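Local coordinates for protein dTDP-4-dehydrorhamnose reductase (Bacillus anthracis, PDB 3SC6) that catalyses the NADPH-dependent reduction of dTDP-4-dehydrorhamnose to dTDP-L-rhamnose in the rhamnose biosynthetic pathway, using a Rossmann-type fold that binds NADP, at residues A[163-168]-A[221-226]; A[175-180]-A[236-241]; A[183-188]-A[254-259]. All coordinates share one frame; numbering follows the deposited sequence.

From the N terminus the chain runs through 163-168, 175-180 and 183-188, then returns in the same order through 221-226, 236-241 and 254-259. Contact 1 closes a loop over 52 intervening residues, contact 2 over 55 and contact 3 over 65. Because the segments alternate, every pair of loops crosses and none nests in another. Contact 1 joins two helices, contact 2 pairs the strands that follow those helices, and contact 3 fastens the start of strand 185-190 to the loop before helix 260-264. Direct packing links them: Phe-221 meets Val-237 and Pro-239, Phe-223 meets Pro-188, and Ser-241 meets Asp-183.

Contact 1. Residues A[163-168]-A[221-226]; sequences NFVKTM and FEFAKK
Asn-163 O, one residue ahead of the Phe-164 that packs on Phe-223, is gripped by two donors of one residue. Thr-167 N reaches it at 3.1 Å in the helix pattern, and Thr-167 OG1 lies 3.0 Å from Asn-163 O, above the carbonyl plane. Asn-163 is the N-cap residue of helix 164-172: its OD1 accepts from Lys-166 N at 2.7 Å, with a nearly straight N-H...O angle of 165°. These bonds fix the first turn, from which Phe-164 and Val-165 reach the second helix.

No hydrogen bond crosses between the segments, so the joint is apolar. Phe-164 has CG anti to its backbone N, and Phe-223 does the same; the two side chains slide past each other in opposite directions. Their rings meet rim to rim, with centroids 5.6 Å apart and planes inclined at 33°, and neither lies over the other's face. Phe-164 CD2 sits in the plane of the Phe-223 ring, at its edge. Val-165 comes across Phe-223 at about a right angle, bringing CG2 to 3.6 Å from CZ of that ring. Ala-224 CB lies at the edge of the Phe-164 ring, near its plane, 4.2 Å from Phe-164 CZ, and Met-168 SD approaches the same methyl.

The short helix axes come within 10.5 Å at a crossing of -56°. Leu-277 of helix 273-283 touches both Val-165 and Phe-223, while Val-180 of strand 177-181 packs on Phe-164, Met-168 and Ala-224.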
loop_
_atom_site.group_PDB
_atom_site.type_symbol
_atom_site.label_atom_id
_atom_site.label_comp_id
_atom_site.label_asym_id
_atom_site.label_seq_id
_atom_site.Cartn_x
_atom_site.Cartn_y
_atom_site.Cartn_z
ATOM N N ASN A 163 7.571 -11.156 -0.693
ATOM C CA ASN A 163 7.955 -9.779 -0.951
ATOM C C ASN A 163 9.405 -9.745 -1.420
ATOM O O ASN A 163 10.093 -10.769 -1.406
ATOM C CB ASN A 163 7.718 -8.900 0.284
ATOM C CG ASN A 163 8.524 -9.341 1.487
ATOM O OD1 ASN A 163 9.511 -10.058 1.361
ATOM N ND2 ASN A 163 8.128 -8.874 2.661
ATOM N N PHE A 164 9.869 -8.575 -1.836
ATOM C CA PHE A 164 11.237 -8.432 -2.321
ATOM C C PHE A 164 12.293 -8.725 -1.256
ATOM O O PHE A 164 13.356 -9.229 -1.577
ATOM C CB PHE A 164 11.442 -7.032 -2.904
ATOM C CG PHE A 164 12.809 -6.806 -3.494
ATOM C CD1 PHE A 164 13.056 -7.102 -4.826
ATOM C CD2 PHE A 164 13.837 -6.278 -2.728
ATOM C CE1 PHE A 164 14.305 -6.887 -5.377
ATOM C CE2 PHE A 164 15.090 -6.060 -3.275
ATOM C CZ PHE A 164 15.323 -6.363 -4.599
ATOM N N VAL A 165 12.013 -8.424 0.005
ATOM C CA VAL A 165 13.001 -8.689 1.050
ATOM C C VAL A 165 13.170 -10.192 1.299
ATOM O O VAL A 165 14.296 -10.675 1.421
ATOM C CB VAL A 165 12.671 -7.964 2.356
ATOM C CG1 VAL A 165 13.690 -8.316 3.424
ATOM C CG2 VAL A 165 12.644 -6.465 2.125
ATOM N N LYS A 166 12.060 -10.928 1.377
ATOM C CA LYS A 166 12.125 -12.377 1.604
ATOM C C LYS A 166 12.770 -13.094 0.416
ATOM O O LYS A 166 13.458 -14.093 0.595
ATOM C CB LYS A 166 10.736 -12.978 1.847
ATOM C CG LYS A 166 9.997 -12.502 3.094
ATOM C CD LYS A 166 8.623 -13.183 3.166
ATOM C CE LYS A 166 7.813 -12.760 4.377
ATOM N NZ LYS A 166 8.490 -13.103 5.646
ATOM N N THR A 167 12.533 -12.589 -0.793
ATOM C CA THR A 167 13.097 -13.191 -2.002
ATOM C C THR A 167 14.626 -13.111 -2.023
ATOM O O THR A 167 15.290 -14.093 -2.351
ATOM C CB THR A 167 12.514 -12.557 -3.289
ATOM O OG1 THR A 167 11.098 -12.779 -3.336
ATOM C CG2 THR A 167 13.140 -13.169 -4.526
ATOM N N MET A 168 15.184 -11.953 -1.670
ATOM C CA MET A 168 16.640 -11.792 -1.657
ATOM C C MET A 168 17.305 -12.741 -0.659
ATOM O O MET A 168 18.322 -13.355 -0.969
ATOM C CB MET A 168 17.041 -10.349 -1.331
ATOM C CG MET A 168 16.588 -9.274 -2.325
ATOM S SD MET A 168 17.210 -9.419 -4.023
ATOM C CE MET A 168 15.905 -10.329 -4.842
ATOM N N PHE A 221 18.332 -2.072 -6.439
ATOM C CA PHE A 221 19.749 -2.401 -6.378
ATOM C C PHE A 221 20.363 -2.001 -5.028
ATOM O O PHE A 221 20.895 -2.856 -4.316
ATOM C CB PHE A 221 20.465 -1.727 -7.550
ATOM C CG PHE A 221 21.944 -1.956 -7.584
ATOM C CD1 PHE A 221 22.465 -3.109 -8.145
ATOM C CD2 PHE A 221 22.817 -0.986 -7.117
ATOM C CE1 PHE A 221 23.829 -3.315 -8.196
ATOM C CE2 PHE A 221 24.183 -1.182 -7.172
ATOM C CZ PHE A 221 24.691 -2.350 -7.712
ATOM N N GLU A 222 20.288 -0.716 -4.676
ATOM C CA GLU A 222 20.838 -0.235 -3.399
ATOM C C GLU A 222 20.103 -0.881 -2.235
ATOM O O GLU A 222 20.687 -1.158 -1.184
ATOM C CB GLU A 222 20.714 1.283 -3.282
ATOM C CG GLU A 222 21.490 2.064 -4.318
ATOM C CD GLU A 222 21.295 3.565 -4.182
ATOM O OE1 GLU A 222 20.479 3.996 -3.334
ATOM O OE2 GLU A 222 21.952 4.315 -4.938
ATOM N N PHE A 223 18.809 -1.099 -2.430
ATOM C CA PHE A 223 17.968 -1.714 -1.421
ATOM C C PHE A 223 18.436 -3.150 -1.246
ATOM O O PHE A 223 18.613 -3.619 -0.123
ATOM C CB PHE A 223 16.494 -1.605 -1.844
ATOM C CG PHE A 223 15.520 -2.202 -0.869
ATOM C CD1 PHE A 223 15.265 -1.576 0.334
ATOM C CD2 PHE A 223 14.761 -3.300 -1.213
ATOM C CE1 PHE A 223 14.352 -2.094 1.220
ATOM C CE2 PHE A 223 13.833 -3.813 -0.334
ATOM C CZ PHE A 223 13.629 -3.209 0.882
ATOM N N ALA A 224 18.682 -3.829 -2.363
ATOM C CA ALA A 224 19.146 -5.207 -2.333
ATOM C C ALA A 224 20.434 -5.299 -1.519
ATOM O O ALA A 224 20.527 -6.111 -0.600
ATOM C CB ALA A 224 19.364 -5.728 -3.743
ATOM N N LYS A 225 21.422 -4.462 -1.848
ATOM C CA LYS A 225 22.697 -4.471 -1.121
ATOM C C LYS A 225 22.509 -4.332 0.372
ATOM O O LYS A 225 23.040 -5.125 1.151
ATOM C CB LYS A 225 23.631 -3.334 -1.554
ATOM C CG LYS A 225 24.164 -3.369 -2.967
ATOM C CD LYS A 225 25.095 -2.166 -3.170
ATOM C CE LYS A 225 25.733 -2.137 -4.542
ATOM N NZ LYS A 225 26.592 -3.321 -4.802
ATOM N N LYS A 226 21.756 -3.317 0.772
ATOM C CA LYS A 226 21.526 -3.079 2.184
ATOM C C LYS A 226 20.725 -4.192 2.881
ATOM O O LYS A 226 20.792 -4.326 4.103
ATOM C CB LYS A 226 20.979 -1.667 2.418
ATOM C CG LYS A 226 20.781 -1.319 3.882
ATOM C CD LYS A 226 20.505 0.163 4.090
ATOM C CE LYS A 226 21.713 1.016 3.657
ATOM N NZ LYS A 226 21.491 2.474 3.864
#

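Contact 2. Residues A[175-180]-A[236-241]; sequences REEISV and NVLPVS
The carboxylate of Glu-177 and the amide of Asn-236 belong to side chains that cross at a slant on the face of a two-stranded parallel sheet that also carries Ser-179 and Leu-238, their planes 27° apart. Glu-177 OE2 lies 3.8 Å from Asn-236 ND2, which is proximity and not a hydrogen bond. Leu-238 CD1 comes to the other carboxylate oxygen, Glu-177 OE1, at 3.6 Å. The chain of Glu-177 is extended beyond CG, and its CG rests against Asn-236 CB.

The pairing is made by backbone. Ile-178 N donates to Asn-236 O at 2.9 Å, and the ladder continues with Leu-238 N to Ile-178 O and Val-180 N to Leu-238 O; weaker bonds, Asn-236 N to Glu-176 O and Val-240 N to Val-180 O, flank this run. Ile-178, Val-180, Val-237 and Pro-239 lie on the opposite face, where Val-180 CG2 meets Val-237 CG1 at 4.1 Å.

The sheet is therefore two-sided in chemistry: Glu-177, Ser-179, Asn-236 and Leu-238 form an exposed, largely polar face, whereas Ile-178, Val-180 and Val-237 give an apolar face that packs on helices 164-172 and 220-231. Strand-to-strand attachment rests on main-chain bonds, not on charge pairing between side chains.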
loop_
_atom_site.group_PDB
_atom_site.type_symbol
_atom_site.label_atom_id
_atom_site.label_comp_id
_atom_site.label_asym_id
_atom_site.label_seq_id
_atom_site.Cartn_x
_atom_site.Cartn_y
_atom_site.Cartn_z
ATOM N N ARG A 175 22.913 -18.152 -4.214
ATOM C CA ARG A 175 23.763 -17.452 -5.185
ATOM C C ARG A 175 25.068 -16.877 -4.660
ATOM O O ARG A 175 25.246 -16.625 -3.465
ATOM C CB ARG A 175 23.023 -16.303 -5.894
ATOM C CG ARG A 175 21.963 -16.681 -6.906
ATOM C CD ARG A 175 20.832 -17.484 -6.363
ATOM N NE ARG A 175 19.887 -17.764 -7.430
ATOM C CZ ARG A 175 18.782 -18.477 -7.286
ATOM N NH1 ARG A 175 17.992 -18.669 -8.329
ATOM N NH2 ARG A 175 18.465 -19.002 -6.107
ATOM N N GLU A 176 25.968 -16.676 -5.615
ATOM C CA GLU A 176 27.280 -16.121 -5.385
ATOM C C GLU A 176 27.170 -14.672 -5.875
ATOM O O GLU A 176 27.879 -13.784 -5.401
ATOM C CB GLU A 176 28.326 -16.931 -6.158
ATOM C CG GLU A 176 29.768 -16.492 -5.959
ATOM C CD GLU A 176 30.760 -17.379 -6.701
ATOM O OE1 GLU A 176 31.975 -17.141 -6.581
ATOM O OE2 GLU A 176 30.330 -18.325 -7.389
ATOM N N GLU A 177 26.262 -14.457 -6.830
ATOM C CA GLU A 177 25.981 -13.147 -7.423
ATOM C C GLU A 177 24.514 -13.127 -7.826
ATOM O O GLU A 177 23.952 -14.165 -8.174
ATOM C CB GLU A 177 26.833 -12.864 -8.663
ATOM C CG GLU A 177 28.330 -12.808 -8.432
ATOM C CD GLU A 177 29.099 -12.464 -9.700
ATOM O OE1 GLU A 177 28.465 -12.313 -10.769
ATOM O OE2 GLU A 177 30.340 -12.343 -9.624
ATOM N N ILE A 178 23.895 -11.950 -7.787
ATOM C CA ILE A 178 22.485 -11.820 -8.156
ATOM C C ILE A 178 22.218 -10.438 -8.758
ATOM O O ILE A 178 22.565 -9.416 -8.171
ATOM C CB ILE A 178 21.567 -12.093 -6.944
ATOM C CG1 ILE A 178 20.096 -12.095 -7.367
ATOM C CG2 ILE A 178 21.833 -11.085 -5.830
ATOM C CD1 ILE A 178 19.140 -12.401 -6.231
ATOM N N SER A 179 21.601 -10.417 -9.934
ATOM C CA SER A 179 21.300 -9.164 -10.621
ATOM C C SER A 179 19.929 -8.585 -10.267
ATOM O O SER A 179 18.911 -9.280 -10.313
ATOM C CB SER A 179 21.433 -9.352 -12.135
ATOM O OG SER A 179 20.560 -10.361 -12.604
ATOM N N VAL A 180 19.925 -7.296 -9.927
ATOM C CA VAL A 180 18.715 -6.566 -9.552
ATOM C C VAL A 180 18.621 -5.235 -10.298
ATOM O O VAL A 180 19.627 -4.555 -10.492
ATOM C CB VAL A 180 18.720 -6.252 -8.045
ATOM C CG1 VAL A 180 17.515 -5.403 -7.672
ATOM C CG2 VAL A 180 18.767 -7.539 -7.232
ATOM N N ASN A 236 27.167 -10.720 -4.088
ATOM C CA ASN A 236 27.302 -9.578 -4.987
ATOM C C ASN A 236 25.994 -9.256 -5.682
ATOM O O ASN A 236 25.158 -10.135 -5.885
ATOM C CB ASN A 236 28.361 -9.860 -6.047
ATOM C CG ASN A 236 29.720 -10.137 -5.452
ATOM O OD1 ASN A 236 29.906 -10.054 -4.237
ATOM N ND2 ASN A 236 30.682 -10.467 -6.306
ATOM N N VAL A 237 25.827 -7.991 -6.051
ATOM C CA VAL A 237 24.622 -7.543 -6.734
ATOM C C VAL A 237 25.023 -6.828 -8.022
ATOM O O VAL A 237 25.798 -5.872 -7.992
ATOM C CB VAL A 237 23.785 -6.605 -5.850
ATOM C CG1 VAL A 237 22.557 -6.130 -6.605
ATOM C CG2 VAL A 237 23.382 -7.312 -4.565
ATOM N N LEU A 238 24.496 -7.299 -9.151
ATOM C CA LEU A 238 24.804 -6.709 -10.452
ATOM C C LEU A 238 23.679 -5.786 -10.916
ATOM O O LEU A 238 22.535 -6.213 -11.021
ATOM C CB LEU A 238 25.026 -7.818 -11.485
ATOM C CG LEU A 238 26.150 -8.817 -11.173
ATOM C CD1 LEU A 238 26.210 -9.909 -12.229
ATOM C CD2 LEU A 238 27.496 -8.114 -11.051
ATOM N N PRO A 239 24.006 -4.516 -11.212
ATOM C CA PRO A 239 22.999 -3.561 -11.661
ATOM C C PRO A 239 22.562 -3.794 -13.102
ATOM O O PRO A 239 23.400 -3.804 -14.001
ATOM C CB PRO A 239 23.723 -2.219 -11.546
ATOM C CG PRO A 239 25.146 -2.545 -11.760
ATOM C CD PRO A 239 25.356 -3.923 -11.200
ATOM N N VAL A 240 21.260 -3.972 -13.315
ATOM C CA VAL A 240 20.721 -4.202 -14.656
ATOM C C VAL A 240 19.627 -3.189 -14.990
ATOM O O VAL A 240 19.022 -2.596 -14.096
ATOM C CB VAL A 240 20.158 -5.630 -14.812
ATOM C CG1 VAL A 240 21.264 -6.657 -14.637
ATOM C CG2 VAL A 240 19.029 -5.874 -13.822
ATOM N N SER A 241 19.380 -3.000 -16.282
ATOM C CA SER A 241 18.366 -2.060 -16.750
ATOM C C SER A 241 16.986 -2.705 -16.798
ATOM O O SER A 241 16.840 -3.907 -16.579
ATOM C CB SER A 241 18.735 -1.530 -18.137
ATOM O OG SER A 241 18.818 -2.584 -19.082
#

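Contact 3. Residues A[183-188]-A[254-259]; sequences DQIGSP and YSIFQH
Ile-185 and Tyr-254 meet at a single beta bridge, where the start of strand 185-190, an element of the main sheet of the Rossmann-type fold, takes on the irregular loop 254-259. Their side chains lie side by side and point the same way. In Ile-185, chi1 (-60°) sets CG1 anti to the carbonyl carbon, and the extended chi2 carries CD1 on to 3.6 Å from Tyr-254 CE2, obliquely to the ring. The second branch of Ile-185 serves another neighbour: its CG2 touches Ile-256 CD1 at 4.0 Å, the two isoleucines crossing at a slant. One branched side chain thus spans two residues of the loop.

The backbones themselves are joined by a nearly linear bond, Ser-255 N to Ile-185 O, 2.9 Å long with an N-H...O angle of 176°; the donor is tilted 29° from the carbonyl plane. Ile-185 is also bonded through its backbone to Lys-253, and Gly-186 to Cys-218, so the strand start is held by two separate parts of the chain. Ser-255 packs on Trp-155; its side chain stays about 9 Å from the bound NADP, too far to touch it. One residue along the strand, Gly-186 CA makes a C-H...O contact with Ser-255 O at 3.5 Å.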
loop_
_atom_site.group_PDB
_atom_site.type_symbol
_atom_site.label_atom_id
_atom_site.label_comp_id
_atom_site.label_asym_id
_atom_site.label_seq_id
_atom_site.Cartn_x
_atom_site.Cartn_y
_atom_site.Cartn_z
ATOM N N ASP A 183 17.770 1.012 -12.279
ATOM C CA ASP A 183 17.365 2.246 -12.957
ATOM C C ASP A 183 15.944 2.682 -12.573
ATOM O O ASP A 183 15.310 3.463 -13.286
ATOM C CB ASP A 183 17.513 2.108 -14.478
ATOM C CG ASP A 183 16.696 0.964 -15.048
ATOM O OD1 ASP A 183 16.716 0.782 -16.283
ATOM O OD2 ASP A 183 16.041 0.246 -14.264
ATOM N N GLN A 184 15.458 2.162 -11.445
ATOM C CA GLN A 184 14.127 2.486 -10.929
ATOM C C GLN A 184 14.268 2.877 -9.466
ATOM O O GLN A 184 14.507 2.027 -8.606
ATOM C CB GLN A 184 13.161 1.306 -11.048
ATOM C CG GLN A 184 12.893 0.847 -12.457
ATOM C CD GLN A 184 11.910 -0.306 -12.509
ATOM O OE1 GLN A 184 11.397 -0.746 -11.481
ATOM N NE2 GLN A 184 11.636 -0.797 -13.710
ATOM N N ILE A 185 14.125 4.169 -9.193
ATOM C CA ILE A 185 14.236 4.683 -7.841
ATOM C C ILE A 185 12.880 4.693 -7.151
ATOM O O ILE A 185 11.856 4.978 -7.776
ATOM C CB ILE A 185 14.840 6.102 -7.840
ATOM C CG1 ILE A 185 16.233 6.077 -8.477
ATOM C CG2 ILE A 185 14.925 6.654 -6.427
ATOM C CD1 ILE A 185 16.914 7.429 -8.514
ATOM N N GLY A 186 12.879 4.365 -5.862
ATOM C CA GLY A 186 11.656 4.331 -5.074
ATOM C C GLY A 186 11.940 4.432 -3.590
ATOM O O GLY A 186 13.064 4.720 -3.184
ATOM N N SER A 187 10.917 4.195 -2.777
ATOM C CA SER A 187 11.067 4.265 -1.331
ATOM C C SER A 187 10.366 3.097 -0.632
ATOM O O SER A 187 9.142 3.103 -0.472
ATOM C CB SER A 187 10.517 5.593 -0.816
ATOM O OG SER A 187 9.149 5.720 -1.137
ATOM N N PRO A 188 11.144 2.086 -0.220
ATOM C CA PRO A 188 10.606 0.914 0.462
ATOM C C PRO A 188 9.815 1.301 1.698
ATOM O O PRO A 188 10.310 2.058 2.530
ATOM C CB PRO A 188 11.859 0.134 0.864
ATOM C CG PRO A 188 12.914 0.582 -0.075
ATOM C CD PRO A 188 12.594 1.984 -0.449
ATOM N N TYR A 254 11.076 7.154 -11.118
ATOM C CA TYR A 254 11.159 7.869 -9.844
ATOM C C TYR A 254 9.815 7.830 -9.121
ATOM O O TYR A 254 8.961 8.685 -9.347
ATOM C CB TYR A 254 11.555 9.335 -10.046
ATOM C CG TYR A 254 12.898 9.564 -10.694
ATOM C CD1 TYR A 254 13.009 9.712 -12.073
ATOM C CD2 TYR A 254 14.054 9.652 -9.928
ATOM C CE1 TYR A 254 14.241 9.935 -12.676
ATOM C CE2 TYR A 254 15.292 9.874 -10.521
ATOM C CZ TYR A 254 15.378 10.013 -11.896
ATOM O OH TYR A 254 16.598 10.232 -12.491
ATOM N N SER A 255 9.631 6.843 -8.251
ATOM C CA SER A 255 8.388 6.707 -7.493
ATOM C C SER A 255 8.607 7.186 -6.059
ATOM O O SER A 255 8.807 6.386 -5.144
ATOM C CB SER A 255 7.911 5.256 -7.505
ATOM O OG SER A 255 8.870 4.379 -6.933
ATOM N N ILE A 256 8.565 8.502 -5.877
ATOM C CA ILE A 256 8.765 9.112 -4.569
ATOM C C ILE A 256 7.678 10.134 -4.275
ATOM O O ILE A 256 7.211 10.829 -5.179
ATOM C CB ILE A 256 10.120 9.856 -4.523
ATOM C CG1 ILE A 256 11.268 8.911 -4.880
ATOM C CG2 ILE A 256 10.347 10.483 -3.152
ATOM C CD1 ILE A 256 12.620 9.586 -4.873
ATOM N N PHE A 257 7.269 10.223 -3.012
ATOM C CA PHE A 257 6.245 11.175 -2.619
ATOM C C PHE A 257 6.833 12.279 -1.765
ATOM O O PHE A 257 7.904 12.124 -1.169
ATOM C CB PHE A 257 5.176 10.554 -1.710
ATOM C CG PHE A 257 4.379 9.449 -2.314
ATOM C CD1 PHE A 257 3.543 9.691 -3.385
ATOM C CD2 PHE A 257 4.329 8.213 -1.700
ATOM C CE1 PHE A 257 2.762 8.684 -3.908
ATOM C CE2 PHE A 257 3.543 7.206 -2.210
ATOM C CZ PHE A 257 2.754 7.443 -3.315
ATOM N N GLN A 258 6.111 13.398 -1.712
ATOM C CA GLN A 258 6.501 14.530 -0.898
ATOM C C GLN A 258 5.500 14.344 0.227
ATOM O O GLN A 258 4.319 14.113 -0.029
ATOM C CB GLN A 258 6.325 15.878 -1.598
ATOM C CG GLN A 258 7.146 16.032 -2.863
ATOM C CD GLN A 258 7.031 17.414 -3.488
ATOM O OE1 GLN A 258 7.491 17.632 -4.603
ATOM N NE2 GLN A 258 6.414 18.347 -2.775
ATOM N N HIS A 259 5.960 14.403 1.468
ATOM C CA HIS A 259 5.070 14.209 2.607
ATOM C C HIS A 259 4.526 15.517 3.189
ATOM O O HIS A 259 4.859 15.897 4.315
ATOM C CB HIS A 259 5.807 13.388 3.669
ATOM C CG HIS A 259 6.336 12.086 3.146
ATOM N ND1 HIS A 259 5.578 10.935 3.099
ATOM C CD2 HIS A 259 7.545 11.759 2.633
ATOM C CE1 HIS A 259 6.300 9.955 2.582
ATOM N NE2 HIS A 259 7.497 10.429 2.292
#